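Local coordinates for protein metallophosphoesterase (Sphaerobacter thermophilus, PDB 3RQZ) that binds zinc ions in a calcineurin-like metallophosphoesterase fold of the YfcE family and probably acts as a phosphatase, at residues I8-A14 against L35-Y41; D30-S34 against L55-V61. All blocks are in the same frame, centred on the assembly; numbering follows the deposited sequence.

Contact 1: I8-A14 against L35-Y41; sequences IISDVHA and LGDIVGY. With ZN (zinc ion), chain D.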
loop_
_atom_site.group_PDB
_atom_site.type_symbol
_atom_site.label_atom_id
_atom_site.label_comp_id
_atom_site.label_asym_id
_atom_site.label_seq_id
_atom_site.Cartn_x
_atom_site.Cartn_y
_atom_site.Cartn_z
ATOM N N ILE A 8 0.731 9.009 -2.749
ATOM C CA ILE A 8 -0.081 7.812 -2.580
ATOM C C ILE A 8 0.812 6.642 -2.209
ATOM O O ILE A 8 1.757 6.321 -2.940
ATOM C CB ILE A 8 -0.905 7.481 -3.856
ATOM C CG1 ILE A 8 -1.767 8.706 -4.257
ATOM C CG2 ILE A 8 -1.770 6.199 -3.618
ATOM C CD1 ILE A 8 -2.655 8.479 -5.473
ATOM N N ILE A 9 0.516 6.008 -1.071
ATOM C CA ILE A 9 1.322 4.895 -0.578
ATOM C C ILE A 9 0.445 3.710 -0.209
ATOM O O ILE A 9 -0.759 3.861 0.111
ATOM C CB ILE A 9 2.230 5.279 0.679
ATOM C CG1 ILE A 9 1.372 5.800 1.868
ATOM C CG2 ILE A 9 3.340 6.266 0.259
ATOM C CD1 ILE A 9 2.165 6.122 3.145
ATOM N N SER A 10 1.048 2.536 -0.240
ATOM C CA SER A 10 0.363 1.316 0.128
ATOM C C SER A 10 1.366 0.317 0.670
ATOM O O SER A 10 2.565 0.372 0.329
ATOM C CB SER A 10 -0.360 0.725 -1.091
ATOM O OG SER A 10 -1.235 -0.323 -0.709
ATOM N N ASP A 11 0.879 -0.590 1.513
ATOM C CA ASP A 11 1.641 -1.771 1.904
ATOM C C ASP A 11 2.977 -1.396 2.545
ATOM O O ASP A 11 4.045 -1.930 2.214
ATOM C CB ASP A 11 1.767 -2.758 0.708
ATOM C CG ASP A 11 0.400 -3.214 0.184
ATOM O OD1 ASP A 11 -0.231 -4.091 0.829
ATOM O OD2 ASP A 11 -0.056 -2.686 -0.867
ATOM N N VAL A 12 2.894 -0.461 3.478
ATOM C CA VAL A 12 4.027 -0.077 4.303
ATOM C C VAL A 12 4.533 -1.292 5.102
ATOM O O VAL A 12 5.743 -1.526 5.221
ATOM C CB VAL A 12 3.645 1.113 5.218
ATOM C CG1 VAL A 12 4.770 1.387 6.242
ATOM C CG2 VAL A 12 3.339 2.363 4.334
ATOM N N HIS A 13 3.610 -2.085 5.632
ATOM C CA HIS A 13 3.995 -3.326 6.283
ATOM C C HIS A 13 5.084 -3.105 7.317
ATOM O O HIS A 13 6.106 -3.797 7.320
ATOM C CB HIS A 13 4.381 -4.407 5.244
ATOM C CG HIS A 13 3.190 -5.076 4.621
ATOM N ND1 HIS A 13 2.226 -5.713 5.373
ATOM C CD2 HIS A 13 2.790 -5.176 3.331
ATOM C CE1 HIS A 13 1.290 -6.196 4.569
ATOM N NE2 HIS A 13 1.603 -5.872 3.324
ATOM N N ALA A 14 4.873 -2.107 8.178
ATOM C CA ALA A 14 5.693 -1.930 9.353
ATOM C C ALA A 14 7.177 -1.706 9.011
ATOM O O ALA A 14 8.058 -1.919 9.839
ATOM C CB ALA A 14 5.482 -3.162 10.303
ATOM N N LEU A 35 -3.252 3.285 1.374
ATOM C CA LEU A 35 -4.121 2.225 0.918
ATOM C C LEU A 35 -4.077 0.979 1.803
ATOM O O LEU A 35 -4.531 -0.088 1.402
ATOM C CB LEU A 35 -3.789 1.890 -0.553
ATOM C CG LEU A 35 -4.381 2.789 -1.628
ATOM C CD1 LEU A 35 -4.170 4.283 -1.351
ATOM C CD2 LEU A 35 -3.858 2.402 -3.078
ATOM N N GLY A 36 -3.573 1.106 3.025
ATOM C CA GLY A 36 -3.707 0.003 3.981
ATOM C C GLY A 36 -2.516 -0.924 4.009
ATOM O O GLY A 36 -1.522 -0.710 3.277
ATOM N N ASP A 37 -2.618 -1.967 4.846
ATOM C CA ASP A 37 -1.472 -2.804 5.197
ATOM C C ASP A 37 -0.294 -1.965 5.729
ATOM O O ASP A 37 0.842 -2.072 5.260
ATOM C CB ASP A 37 -1.041 -3.712 4.033
ATOM C CG ASP A 37 -1.875 -4.980 3.937
ATOM O OD1 ASP A 37 -2.828 -5.173 4.730
ATOM O OD2 ASP A 37 -1.595 -5.793 3.054
ATOM N N ILE A 38 -0.604 -1.145 6.734
ATOM C CA ILE A 38 0.371 -0.429 7.513
ATOM C C ILE A 38 1.249 -1.382 8.355
ATOM O O ILE A 38 2.402 -1.081 8.634
ATOM C CB ILE A 38 -0.363 0.539 8.455
ATOM C CG1 ILE A 38 -1.412 1.359 7.670
ATOM C CG2 ILE A 38 0.600 1.457 9.130
ATOM C CD1 ILE A 38 -2.324 2.270 8.563
ATOM N N VAL A 39 0.682 -2.514 8.783
ATOM C CA VAL A 39 1.392 -3.440 9.675
ATOM C C VAL A 39 1.477 -4.791 9.010
ATOM O O VAL A 39 0.898 -5.000 7.931
ATOM C CB VAL A 39 0.686 -3.591 11.072
ATOM C CG1 VAL A 39 0.546 -2.225 11.794
ATOM C CG2 VAL A 39 -0.710 -4.253 10.905
ATOM N N GLY A 40 2.168 -5.715 9.675
ATOM C CA GLY A 40 2.370 -7.078 9.174
ATOM C C GLY A 40 3.735 -7.195 8.533
ATOM O O GLY A 40 4.166 -6.265 7.827
ATOM N N TYR A 41 4.427 -8.307 8.783
ATOM C CA TYR A 41 5.759 -8.581 8.202
ATOM C C TYR A 41 6.919 -7.775 8.804
ATOM O O TYR A 41 7.901 -8.355 9.246
ATOM C CB TYR A 41 5.784 -8.381 6.665
ATOM C CG TYR A 41 4.800 -9.194 5.869
ATOM C CD1 TYR A 41 4.669 -10.561 6.078
ATOM C CD2 TYR A 41 3.989 -8.589 4.907
ATOM C CE1 TYR A 41 3.772 -11.313 5.348
ATOM C CE2 TYR A 41 3.082 -9.336 4.154
ATOM C CZ TYR A 41 2.983 -10.694 4.388
ATOM O OH TYR A 41 2.102 -11.462 3.674
HETATM ZN ZN ZN D . 0.126 -6.055 1.669
HETATM O O HOH W 1 0.048 -8.499 1.838
#

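Contact 2: D30-S34 against L55-V61; sequences DDIWS and LAPNISV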
loop_
_atom_site.group_PDB
_atom_site.type_symbol
_atom_site.label_atom_id
_atom_site.label_comp_id
_atom_site.label_asym_id
_atom_site.label_seq_id
_atom_site.Cartn_x
_atom_site.Cartn_y
_atom_site.Cartn_z
ATOM N N ASP A 30 0.951 17.934 -0.736
ATOM C CA ASP A 30 -0.208 18.593 -0.150
ATOM C C ASP A 30 -1.084 17.655 0.649
ATOM O O ASP A 30 -1.916 18.121 1.421
ATOM C CB ASP A 30 -1.031 19.261 -1.259
ATOM C CG ASP A 30 -0.240 20.305 -1.973
ATOM O OD1 ASP A 30 0.227 21.246 -1.290
ATOM O OD2 ASP A 30 -0.026 20.159 -3.191
ATOM N N ASP A 31 -0.918 16.345 0.440
ATOM C CA ASP A 31 -1.707 15.336 1.157
ATOM C C ASP A 31 -1.047 13.982 0.928
ATOM O O ASP A 31 -0.285 13.801 -0.020
ATOM C CB ASP A 31 -3.183 15.310 0.693
ATOM C CG ASP A 31 -4.141 14.649 1.717
ATOM O OD1 ASP A 31 -3.733 14.315 2.865
ATOM O OD2 ASP A 31 -5.332 14.458 1.360
ATOM N N ILE A 32 -1.308 13.054 1.841
ATOM C CA ILE A 32 -0.780 11.693 1.776
ATOM C C ILE A 32 -1.952 10.713 1.925
ATOM O O ILE A 32 -2.780 10.849 2.846
ATOM C CB ILE A 32 0.296 11.491 2.852
ATOM C CG1 ILE A 32 1.524 12.381 2.529
ATOM C CG2 ILE A 32 0.673 9.983 3.017
ATOM C CD1 ILE A 32 2.500 12.575 3.698
ATOM N N TRP A 33 -2.065 9.766 0.997
ATOM C CA TRP A 33 -3.133 8.767 1.066
ATOM C C TRP A 33 -2.566 7.376 1.307
ATOM O O TRP A 33 -1.647 6.968 0.605
ATOM C CB TRP A 33 -3.925 8.680 -0.240
ATOM C CG TRP A 33 -4.608 9.917 -0.718
ATOM C CD1 TRP A 33 -4.817 11.096 -0.034
ATOM C CD2 TRP A 33 -5.229 10.074 -1.987
ATOM N NE1 TRP A 33 -5.509 11.980 -0.834
ATOM C CE2 TRP A 33 -5.790 11.374 -2.028
ATOM C CE3 TRP A 33 -5.370 9.239 -3.104
ATOM C CZ2 TRP A 33 -6.463 11.873 -3.158
ATOM C CZ3 TRP A 33 -6.066 9.744 -4.239
ATOM C CH2 TRP A 33 -6.578 11.042 -4.250
ATOM N N SER A 34 -3.117 6.659 2.286
ATOM C CA SER A 34 -2.678 5.298 2.590
ATOM C C SER A 34 -3.715 4.278 2.126
ATOM O O SER A 34 -4.914 4.380 2.444
ATOM C CB SER A 34 -2.410 5.143 4.095
ATOM O OG SER A 34 -2.236 3.759 4.466
ATOM N N LEU A 55 -0.381 11.618 9.212
ATOM C CA LEU A 55 -0.090 12.074 7.847
ATOM C C LEU A 55 -1.190 11.874 6.802
ATOM O O LEU A 55 -1.183 12.539 5.760
ATOM C CB LEU A 55 1.191 11.423 7.342
ATOM C CG LEU A 55 2.473 11.827 8.068
ATOM C CD1 LEU A 55 3.641 11.044 7.469
ATOM C CD2 LEU A 55 2.727 13.324 7.957
ATOM N N ALA A 56 -2.123 10.958 7.073
ATOM C CA ALA A 56 -3.167 10.638 6.103
ATOM C C ALA A 56 -4.549 10.906 6.698
ATOM O O ALA A 56 -5.322 9.977 6.895
ATOM C CB ALA A 56 -3.018 9.179 5.638
ATOM N N PRO A 57 -4.869 12.192 6.994
ATOM C CA PRO A 57 -6.179 12.481 7.624
ATOM C C PRO A 57 -7.395 12.328 6.682
ATOM O O PRO A 57 -8.517 12.208 7.163
ATOM C CB PRO A 57 -6.039 13.945 8.079
ATOM C CG PRO A 57 -4.979 14.580 7.072
ATOM C CD PRO A 57 -4.009 13.399 6.913
ATOM N N ASN A 58 -7.193 12.342 5.371
ATOM C CA ASN A 58 -8.339 12.302 4.448
ATOM C C ASN A 58 -8.598 10.935 3.843
ATOM O O ASN A 58 -9.762 10.540 3.723
ATOM C CB ASN A 58 -8.169 13.350 3.321
ATOM C CG ASN A 58 -8.119 14.760 3.850
ATOM O OD1 ASN A 58 -9.024 15.201 4.574
ATOM N ND2 ASN A 58 -7.063 15.488 3.499
ATOM N N ILE A 59 -7.541 10.229 3.434
ATOM C CA ILE A 59 -7.688 8.929 2.781
ATOM C C ILE A 59 -6.745 7.942 3.467
ATOM O O ILE A 59 -5.531 8.072 3.374
ATOM C CB ILE A 59 -7.399 8.979 1.240
ATOM C CG1 ILE A 59 -8.346 9.943 0.507
ATOM C CG2 ILE A 59 -7.509 7.551 0.593
ATOM C CD1 ILE A 59 -9.697 9.364 0.256
ATOM N N SER A 60 -7.312 6.988 4.191
ATOM C CA SER A 60 -6.534 5.949 4.863
ATOM C C SER A 60 -7.478 4.758 4.993
ATOM O O SER A 60 -8.412 4.780 5.804
ATOM C CB SER A 60 -6.091 6.419 6.264
ATOM O OG SER A 60 -5.292 5.428 6.927
ATOM N N VAL A 61 -7.281 3.735 4.160
ATOM C CA VAL A 61 -8.202 2.631 4.144
ATOM C C VAL A 61 -7.503 1.392 4.757
ATOM O O VAL A 61 -6.282 1.332 4.815
ATOM C CB VAL A 61 -8.798 2.374 2.688
ATOM C CG1 VAL A 61 -9.610 3.616 2.189
ATOM C CG2 VAL A 61 -7.711 2.018 1.683
HETATM O O HOH W 2 -5.115 11.922 3.572
HETATM O O HOH W 3 -4.373 3.072 5.738
#

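Contact 1: I8-A14 against L35-Y41
Where strand 6-9 runs out, its continuation travels alongside the loop that follows strand 31-34, and the two segments stay tied by backbone hydrogen bonds. Leu35 opens the pairing: its N donates to Ile9 O (2.9 Å), while its CD1 meets Ile8 CG2 at 3.8 Å. At Gly36 the carbonyl O accepts from Asp11 N (3.0 Å); the backbone angles here, phi 94° and psi -178°, would jam a CB against the preceding carbonyl, so glycine is called for. Asp37 does double duty. Asp37 O accepts a hydrogen bond from His13 N (2.8 Å), and its carboxylate turns to the zinc ion, which Asp37 OD2, Asp11 OD1 and His13 NE2 each bind at 2.2 Å. His152 and a water (water 1, 2.5 Å from ZN) complete this site; Asp37 also binds a second zinc together with His150, and Asp37 OD1 accepts a hydrogen bond from His65 N. Ile38 O then accepts from Ala14 N (2.7 Å); the CA-to-CB bond of Ile38 points away, and its side chain packs on Val52 of helix 45-55. Val39 O accepts from His13 ND1 at 3.0 Å, with a weak hydrogen bond from His13 ND1 to Gly40 O at 3.2 Å. At the end of the segment Tyr41 points its ring edge at the face of His13, an edge-to-face pair with centroids 4.7 Å apart, opposite the face on which Asp37 CB lies. Aspartate and histidine ligands delivered by loops after parallel strands are the hallmark of calcineurin-like phosphoesterases. Asp11 OD1 and Asp37 OD2, only 3.1 Å apart, are brought together by the metal, and donation from ND1 leaves His13 NE2 to give its lone pair to zinc.

Contact 2: D30-S34 against L55-V61
Trp33, with chi1 at -59° and chi2 at -12°, lays its indole over Ile59. Ile59 CG1 sits 3.7 Å from the centroid of the five-membered ring and almost on its normal, a CH-pi contact, and Ile59 CB reaches Trp33 CG at 3.5 Å. Beyond this pair Trp113 meets the indole and Met108 touches Ile59. The t rotamer of Asp31 swings its carboxylate over to the other segment, where OD2 accepts from Asn58 ND2 (2.9 Å); a weak bond from Trp33 NE1 reaches the same Asp31 OD2 at 3.3 Å. Water 2 donates to Asp31 OD1 (2.9 Å) and Ile32 O (2.7 Å) and accepts from Asn58 N (2.8 Å), filling the gap between the strand and the turn. The segments carry the two strands of a beta-alpha-beta unit, in which helix 45-55 crosses over from strand 31-34 to the short parallel strand 59-60 at the margin of the sheet. Ser34 N donates to Ile59 O and Ser34 O accepts from Val61 N, both at 3.0 Å, so Ser34 brackets Ser60 in parallel register. On the face of the sheet that carries Ser34 and Ser60, both serines adopt t rotamers, and water 3 lies 2.6 Å from Ser34 OG and 2.8 Å from Ser60 OG while donating to Val61 O (2.7 Å); Ser60 OG is also hydrogen-bonded to Tyr100 OH. Helix 45-55 packs on that face through Val52. Ile32, in the m,t rotamer, extends CD1 to Leu55 CB (4.0 Å) at the helix end, and Leu23 of helix 16-26 touches both side chains.

The two contacts meet at one sheet, their centres about 13 Å apart, and strand 31-34 of contact 2 runs on directly into the metal-binding loop 35-41 of contact 1. Strand 6-9 is its other neighbour: Ile9 N lies 2.9 Å from Trp33 O, a probable hydrogen bond, and Ile8 CD1 packs on Trp33 CE3 at 3.7 Å. Across the junction Leu35 CA rests 3.7 Å from Val61 CG2. Contact 1 binds zinc directly, whereas the side chain of Ser34 in contact 2 stays about 10 Å from a zinc ion and about 8 Å from the side chain of Asp37, nearest atoms in each case. Contact 2 thus extends the sheet outward from the site.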